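LPXTG cell wall surface protein (Streptococcus gordonii, PDB 4IGB) is a peptidoglycan-anchored surface protein whose N-terminal region, comprising the N1 and N2 domains, probably serves in adhesion. Local coordinates at residues Asn110-Thr115 with Asp173-Ala178; Pro294-Asp299 with Asn411-His416. One frame throughout, in Å; residues are numbered along the deposited sequence.

Contact 1: residues Asn110-Thr115 with Asp173-Ala178; sequences NFNKVT and DADVTA
The Phe111 ring has the methyl of Ala174 at its edge, close to the ring plane, while Val176 CG2 approaches obliquely, 3.7 Å from Phe111 CD2; Phe138 and Phe139 add edge-to-face contacts with the same ring. Above the opposite face of the sheet, the Asn112 amide lies in nearly the same plane as both of its acceptors, but is turned 82° from the Asp175 carboxylate. Asn112 and Lys113 together face Asp175, a classic beta bulge in the antiparallel pairing of strands 103-118 and 170-182 in the N-terminal domain. The evidence is a one-residue shift in register after Phe111 and a forked bond at Asp175 O, which accepts Asn112 N at 2.8 Å and Lys113 N at 3.3 Å. The bulge turns Asn112 toward the partner strand, where CG lies anti to the carbonyl carbon and beside the backbone N (chi1 -55°). Its ND2 donates to Asp175 OD1 (3.0 Å), arriving from above the carboxylate plane, and to Thr177 OG1. Asp175 OD1 also accepts from Asn270, and OD2 forms a salt bridge with Lys214, so strands 268-274 and 210-214 help fix the carboxylate. At the oxygen end of the amide, Asn112 OD1 accepts Asn110 ND2 at 2.9 Å, with that donor 40° out of the carbonyl plane. Past the bulge, water 1 donates to Asp173 O and hydrogen-bonds Thr115 OG1 at 2.6 Å.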
ATOM      1  N   ASN B 110      12.899   1.596  -4.300  1.00 13.62           N
ATOM      2  CA  ASN B 110      14.307   1.887  -4.109  1.00 18.47           C
ATOM      3  C   ASN B 110      14.974   0.917  -3.139  1.00 19.85           C
ATOM      4  O   ASN B 110      14.524   0.735  -1.996  1.00 16.69           O
ATOM      5  CB  ASN B 110      14.504   3.341  -3.661  1.00 20.09           C
ATOM      6  CG  ASN B 110      15.948   3.788  -3.801  1.00 33.87           C
ATOM      7  OD1 ASN B 110      16.452   3.939  -4.914  1.00 44.39           O
ATOM      8  ND2 ASN B 110      16.633   3.960  -2.682  1.00 35.13           N
ATOM      9  N   PHE B 111      16.025   0.263  -3.615  1.00 19.21           N
ATOM     10  CA  PHE B 111      16.881  -0.520  -2.743  1.00 17.24           C
ATOM     11  C   PHE B 111      17.872   0.430  -2.110  1.00 18.95           C
ATOM     12  O   PHE B 111      18.810   0.886  -2.754  1.00 16.40           O
ATOM     13  CB  PHE B 111      17.584  -1.653  -3.503  1.00 17.72           C
ATOM     14  CG  PHE B 111      16.673  -2.786  -3.844  1.00 20.36           C
ATOM     15  CD1 PHE B 111      15.777  -2.678  -4.902  1.00 21.55           C
ATOM     16  CD2 PHE B 111      16.670  -3.947  -3.078  1.00 22.21           C
ATOM     17  CE1 PHE B 111      14.909  -3.714  -5.209  1.00 18.35           C
ATOM     18  CE2 PHE B 111      15.791  -4.995  -3.378  1.00 21.45           C
ATOM     19  CZ  PHE B 111      14.919  -4.871  -4.450  1.00 17.85           C
ATOM     20  N   ASN B 112      17.643   0.747  -0.842  1.00 17.22           N
ATOM     21  CA  ASN B 112      18.507   1.679  -0.129  1.00 19.33           C
ATOM     22  C   ASN B 112      19.823   1.010   0.174  1.00 18.50           C
ATOM     23  O   ASN B 112      20.873   1.643   0.147  1.00 20.07           O
ATOM     24  CB  ASN B 112      17.833   2.106   1.165  1.00 16.04           C
ATOM     25  CG  ASN B 112      16.447   2.673   0.919  1.00 27.51           C
ATOM     26  OD1 ASN B 112      16.279   3.614   0.131  1.00 17.96           O
ATOM     27  ND2 ASN B 112      15.439   2.080   1.560  1.00 14.07           N
ATOM     28  N   LYS B 113      19.752  -0.285   0.459  1.00 12.61           N
ATOM     29  CA  LYS B 113      20.939  -1.045   0.786  1.00 19.35           C
ATOM     30  C   LYS B 113      20.627  -2.530   0.697  1.00 18.19           C
ATOM     31  O   LYS B 113      19.549  -2.987   1.099  1.00 19.75           O
ATOM     32  CB  LYS B 113      21.445  -0.705   2.198  1.00 19.17           C
ATOM     33  CG  LYS B 113      22.690  -1.478   2.602  1.00 22.99           C
ATOM     34  CD  LYS B 113      23.131  -1.172   4.035  1.00 25.68           C
ATOM     35  CE  LYS B 113      23.740   0.225   4.127  1.00 33.97           C
ATOM     36  NZ  LYS B 113      23.973   0.640   5.553  1.00 35.80           N
ATOM     37  N   VAL B 114      21.568  -3.276   0.147  1.00 14.60           N
ATOM     38  CA  VAL B 114      21.534  -4.729   0.247  1.00 20.90           C
ATOM     39  C   VAL B 114      22.864  -5.149   0.838  1.00 17.63           C
ATOM     40  O   VAL B 114      23.923  -4.757   0.344  1.00 20.50           O
ATOM     41  CB  VAL B 114      21.318  -5.407  -1.128  1.00 21.66           C
ATOM     42  CG1 VAL B 114      21.380  -6.959  -1.001  1.00 16.92           C
ATOM     43  CG2 VAL B 114      19.992  -4.940  -1.750  1.00 15.02           C
ATOM     44  N   THR B 115      22.803  -5.923   1.912  1.00 19.05           N
ATOM     45  CA  THR B 115      24.002  -6.435   2.558  1.00 23.49           C
ATOM     46  C   THR B 115      24.066  -7.949   2.363  1.00 26.13           C
ATOM     47  O   THR B 115      23.124  -8.672   2.711  1.00 23.46           O
ATOM     48  CB  THR B 115      23.993  -6.144   4.081  1.00 28.69           C
ATOM     49  OG1 THR B 115      23.820  -4.738   4.312  1.00 28.27           O
ATOM     50  CG2 THR B 115      25.300  -6.621   4.722  1.00 27.43           C
ATOM     51  N   ASP B 173      20.206  -9.178   3.194  1.00 20.53           N
ATOM     52  CA  ASP B 173      19.352  -8.275   3.931  1.00 25.34           C
ATOM     53  C   ASP B 173      19.114  -7.083   3.016  1.00 23.30           C
ATOM     54  O   ASP B 173      20.021  -6.298   2.758  1.00 19.58           O
ATOM     55  CB  ASP B 173      20.023  -7.853   5.245  1.00 18.70           C
ATOM     56  CG  ASP B 173      19.180  -6.865   6.055  1.00 25.05           C
ATOM     57  OD1 ASP B 173      19.597  -6.511   7.178  1.00 32.11           O
ATOM     58  OD2 ASP B 173      18.110  -6.434   5.581  1.00 22.29           O
ATOM     59  N   ALA B 174      17.901  -6.981   2.492  1.00 20.85           N
ATOM     60  CA  ALA B 174      17.556  -5.888   1.594  1.00 19.60           C
ATOM     61  C   ALA B 174      16.707  -4.853   2.306  1.00 18.45           C
ATOM     62  O   ALA B 174      15.648  -5.173   2.845  1.00 22.23           O
ATOM     63  CB  ALA B 174      16.821  -6.420   0.355  1.00 20.17           C
ATOM     64  N   ASP B 175      17.179  -3.611   2.286  1.00 18.89           N
ATOM     65  CA  ASP B 175      16.486  -2.470   2.874  1.00 20.01           C
ATOM     66  C   ASP B 175      15.884  -1.670   1.718  1.00 23.14           C
ATOM     67  O   ASP B 175      16.600  -1.159   0.866  1.00 23.80           O
ATOM     68  CB  ASP B 175      17.486  -1.640   3.686  1.00 19.70           C
ATOM     69  CG  ASP B 175      16.858  -0.461   4.397  1.00 19.09           C
ATOM     70  OD1 ASP B 175      15.935   0.168   3.845  1.00 20.91           O
ATOM     71  OD2 ASP B 175      17.305  -0.156   5.528  1.00 27.77           O
ATOM     72  N   VAL B 176      14.559  -1.576   1.691  1.00 19.96           N
ATOM     73  CA  VAL B 176      13.850  -1.146   0.501  1.00 10.85           C
ATOM     74  C   VAL B 176      12.747  -0.156   0.846  1.00 23.22           C
ATOM     75  O   VAL B 176      12.087  -0.258   1.884  1.00 18.00           O
ATOM     76  CB  VAL B 176      13.206  -2.353  -0.219  1.00 17.66           C
ATOM     77  CG1 VAL B 176      12.693  -1.947  -1.572  1.00 17.28           C
ATOM     78  CG2 VAL B 176      14.209  -3.534  -0.352  1.00 10.08           C
ATOM     79  N   THR B 177      12.539   0.810  -0.031  1.00 13.77           N
ATOM     80  CA  THR B 177      11.459   1.754   0.161  1.00 13.38           C
ATOM     81  C   THR B 177      10.544   1.675  -1.052  1.00 18.09           C
ATOM     82  O   THR B 177      10.994   1.819  -2.187  1.00 18.10           O
ATOM     83  CB  THR B 177      12.005   3.170   0.341  1.00 13.36           C
ATOM     84  OG1 THR B 177      12.839   3.199   1.498  1.00 17.11           O
ATOM     85  CG2 THR B 177      10.859   4.202   0.491  1.00 14.85           C
ATOM     86  N   ALA B 178       9.265   1.401  -0.806  1.00 16.06           N
ATOM     87  CA  ALA B 178       8.274   1.389  -1.857  1.00 15.56           C
ATOM     88  C   ALA B 178       7.392   2.600  -1.657  1.00 17.11           C
ATOM     89  O   ALA B 178       7.092   2.990  -0.526  1.00 14.32           O
ATOM     90  CB  ALA B 178       7.440   0.109  -1.799  1.00 15.27           C
TER
HETATM   91  O   HOH W   1      21.303  -4.016   4.130  1.00 20.53           O

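Contact 2: residues Pro294-Asp299 with Asn411-His416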
ATOM      1  N   PRO B 294     -17.293   8.503  -3.621  1.00 29.36           N
ATOM      2  CA  PRO B 294     -18.510   9.258  -3.319  1.00 25.65           C
ATOM      3  C   PRO B 294     -19.066   9.922  -4.571  1.00 24.53           C
ATOM      4  O   PRO B 294     -18.309  10.375  -5.438  1.00 21.64           O
ATOM      5  CB  PRO B 294     -18.026  10.301  -2.303  1.00 20.86           C
ATOM      6  CG  PRO B 294     -16.912   9.584  -1.587  1.00 21.36           C
ATOM      7  CD  PRO B 294     -16.203   8.807  -2.676  1.00 17.41           C
ATOM      8  N   VAL B 295     -20.392   9.954  -4.658  1.00 17.94           N
ATOM      9  CA  VAL B 295     -21.090  10.585  -5.767  1.00 25.84           C
ATOM     10  C   VAL B 295     -21.682  11.919  -5.318  1.00 24.21           C
ATOM     11  O   VAL B 295     -22.484  11.981  -4.376  1.00 23.03           O
ATOM     12  CB  VAL B 295     -22.224   9.679  -6.307  1.00 25.55           C
ATOM     13  CG1 VAL B 295     -22.961  10.375  -7.432  1.00 16.84           C
ATOM     14  CG2 VAL B 295     -21.646   8.346  -6.780  1.00 20.15           C
ATOM     15  N   LEU B 296     -21.275  12.987  -5.991  1.00 20.66           N
ATOM     16  CA  LEU B 296     -21.704  14.320  -5.616  1.00 18.35           C
ATOM     17  C   LEU B 296     -22.573  14.899  -6.704  1.00 18.80           C
ATOM     18  O   LEU B 296     -22.247  14.794  -7.883  1.00 28.28           O
ATOM     19  CB  LEU B 296     -20.492  15.225  -5.379  1.00 22.91           C
ATOM     20  CG  LEU B 296     -20.805  16.671  -4.983  1.00 26.45           C
ATOM     21  CD1 LEU B 296     -21.487  16.699  -3.618  1.00 20.99           C
ATOM     22  CD2 LEU B 296     -19.538  17.513  -4.975  1.00 17.29           C
ATOM     23  N   GLU B 297     -23.675  15.517  -6.300  1.00 19.45           N
ATOM     24  CA  GLU B 297     -24.603  16.138  -7.228  1.00 24.89           C
ATOM     25  C   GLU B 297     -24.931  17.538  -6.724  1.00 25.36           C
ATOM     26  O   GLU B 297     -24.915  17.786  -5.525  1.00 31.21           O
ATOM     27  CB  GLU B 297     -25.886  15.304  -7.325  1.00 23.61           C
ATOM     28  CG  GLU B 297     -25.640  13.817  -7.544  1.00 33.69           C
ATOM     29  CD  GLU B 297     -26.914  12.981  -7.437  1.00 41.14           C
ATOM     30  OE1 GLU B 297     -27.038  12.184  -6.483  1.00 39.09           O
ATOM     31  OE2 GLU B 297     -27.789  13.113  -8.315  1.00 51.61           O
ATOM     32  N   VAL B 298     -25.231  18.447  -7.639  1.00 22.19           N
ATOM     33  CA  VAL B 298     -25.586  19.801  -7.270  1.00 24.92           C
ATOM     34  C   VAL B 298     -26.884  20.210  -7.964  1.00 26.57           C
ATOM     35  O   VAL B 298     -27.114  19.863  -9.122  1.00 27.59           O
ATOM     36  CB  VAL B 298     -24.473  20.803  -7.641  1.00 29.54           C
ATOM     37  CG1 VAL B 298     -24.266  20.848  -9.159  1.00 22.52           C
ATOM     38  CG2 VAL B 298     -24.803  22.191  -7.107  1.00 30.70           C
ATOM     39  N   ASP B 299     -27.718  20.946  -7.243  1.00 24.69           N
ATOM     40  CA  ASP B 299     -28.940  21.524  -7.793  1.00 26.88           C
ATOM     41  C   ASP B 299     -28.971  22.988  -7.382  1.00 30.95           C
ATOM     42  O   ASP B 299     -29.029  23.290  -6.187  1.00 28.85           O
ATOM     43  CB  ASP B 299     -30.161  20.771  -7.252  1.00 27.91           C
ATOM     44  CG  ASP B 299     -31.487  21.368  -7.714  1.00 39.92           C
ATOM     45  OD1 ASP B 299     -32.528  21.020  -7.120  1.00 46.14           O
ATOM     46  OD2 ASP B 299     -31.496  22.178  -8.665  1.00 46.08           O
ATOM     47  N   ASN B 411     -17.381  22.358  -6.417  1.00 21.84           N
ATOM     48  CA  ASN B 411     -17.478  21.690  -5.132  1.00 21.44           C
ATOM     49  C   ASN B 411     -16.998  20.235  -5.214  1.00 22.73           C
ATOM     50  O   ASN B 411     -17.189  19.557  -6.230  1.00 24.33           O
ATOM     51  CB  ASN B 411     -18.909  21.779  -4.606  1.00 21.98           C
ATOM     52  CG  ASN B 411     -19.059  21.190  -3.220  1.00 28.06           C
ATOM     53  OD1 ASN B 411     -19.589  20.094  -3.063  1.00 17.80           O
ATOM     54  ND2 ASN B 411     -18.577  21.910  -2.206  1.00 21.30           N
ATOM     55  N   THR B 412     -16.351  19.781  -4.148  1.00 20.83           N
ATOM     56  CA  THR B 412     -15.866  18.409  -4.030  1.00 22.74           C
ATOM     57  C   THR B 412     -16.026  18.010  -2.571  1.00 23.63           C
ATOM     58  O   THR B 412     -15.809  18.826  -1.670  1.00 23.86           O
ATOM     59  CB  THR B 412     -14.378  18.292  -4.469  1.00 23.65           C
ATOM     60  OG1 THR B 412     -14.291  18.481  -5.885  1.00 32.28           O
ATOM     61  CG2 THR B 412     -13.782  16.914  -4.129  1.00 23.45           C
ATOM     62  N   VAL B 413     -16.434  16.771  -2.317  1.00 18.51           N
ATOM     63  CA  VAL B 413     -16.523  16.333  -0.940  1.00 14.43           C
ATOM     64  C   VAL B 413     -15.610  15.144  -0.791  1.00 18.24           C
ATOM     65  O   VAL B 413     -15.342  14.457  -1.771  1.00 20.75           O
ATOM     66  CB  VAL B 413     -17.979  16.035  -0.491  1.00 17.90           C
ATOM     67  CG1 VAL B 413     -18.517  14.732  -1.128  1.00 22.10           C
ATOM     68  CG2 VAL B 413     -18.042  15.961   1.001  1.00 21.34           C
ATOM     69  N   THR B 414     -15.106  14.924   0.419  1.00 19.49           N
ATOM     70  CA  THR B 414     -14.137  13.851   0.664  1.00 21.65           C
ATOM     71  C   THR B 414     -14.526  12.928   1.808  1.00 20.46           C
ATOM     72  O   THR B 414     -14.777  13.378   2.922  1.00 21.58           O
ATOM     73  CB  THR B 414     -12.735  14.426   0.954  1.00 22.50           C
ATOM     74  OG1 THR B 414     -12.323  15.215  -0.162  1.00 27.34           O
ATOM     75  CG2 THR B 414     -11.717  13.308   1.171  1.00 18.60           C
ATOM     76  N   LEU B 415     -14.549  11.632   1.531  1.00 21.94           N
ATOM     77  CA  LEU B 415     -14.839  10.647   2.559  1.00 18.78           C
ATOM     78  C   LEU B 415     -13.543  10.235   3.213  1.00 19.77           C
ATOM     79  O   LEU B 415     -12.546   9.989   2.537  1.00 17.07           O
ATOM     80  CB  LEU B 415     -15.522   9.423   1.962  1.00 15.49           C
ATOM     81  CG  LEU B 415     -15.790   8.222   2.871  1.00 18.45           C
ATOM     82  CD1 LEU B 415     -16.721   8.577   4.034  1.00 10.14           C
ATOM     83  CD2 LEU B 415     -16.377   7.074   2.048  1.00 18.60           C
ATOM     84  N   HIS B 416     -13.564  10.196   4.536  1.00 17.48           N
ATOM     85  CA  HIS B 416     -12.473   9.625   5.294  1.00 23.87           C
ATOM     86  C   HIS B 416     -12.960   8.400   6.051  1.00 21.00           C
ATOM     87  O   HIS B 416     -14.047   8.406   6.628  1.00 18.84           O
ATOM     88  CB  HIS B 416     -11.906  10.652   6.263  1.00 16.06           C
ATOM     89  CG  HIS B 416     -11.372  11.869   5.586  1.00 21.80           C
ATOM     90  ND1 HIS B 416     -10.041  12.017   5.270  1.00 24.88           N
ATOM     91  CD2 HIS B 416     -11.993  12.982   5.132  1.00 26.75           C
ATOM     92  CE1 HIS B 416      -9.859  13.178   4.665  1.00 27.04           C
ATOM     93  NE2 HIS B 416     -11.027  13.786   4.571  1.00 31.21           N
TER
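The first torsion sets CG anti to the backbone N in both Leu296 (chi1 180°) and Asn411 (chi1 -176°); both side chains start toward the other segment and cross at about a right angle. Their meeting point is Leu296 CD2, 3.2 Å from Asn411 OD1; the same methyl lies 3.4 Å from Asn411 O. This is a snug methyl-oxygen contact, and the side-chain oxygen has its polar needs met by another residue, accepting a hydrogen bond from Gln337 NE2. Leu296 CD1, on the other branch, approaches Val413 CG1 at 4.3 Å. The CA atoms of Leu296 and Val413 are 7.3 Å apart, and the two segments exchange no backbone hydrogen bonds, so they are not a strand pair. Instead strand 427-432 joins them in the mixed sheet of the N2 domain, running parallel to 295-304 and antiparallel to 409-417; this interior packing is consistent with a beta-sandwich adhesin domain. Val427 touches both Leu296 and Asn411, while Asn425 OD1 accepts Leu296 N and Ser424 bonds to the Val413 backbone. Just before the strand, Pro294 crosses Leu415 at about a right angle, its CG 3.8 Å from Leu415 CB.

Contacts 1 and 2 lie in different domains, on opposite sides of the chain's centre, with their centres 40 Å apart and their nearest atoms about 20 Å apart. They share no strand. Contact 1 joins true neighbours within one sheet and buries 478 Å²; Phe111, Val114, Ala174 and Val176 are buried on one face, whereas the polar residues on the other are at least partly exposed. It is thus partly buried, with four of eleven touching residues buried. Contact 2 buries about half as much, 248 Å², yet is a core contact, five of its six touching residues being buried. Backbone and amide hydrogen bonds therefore carry contact 1, whereas van der Waals packing carries contact 2.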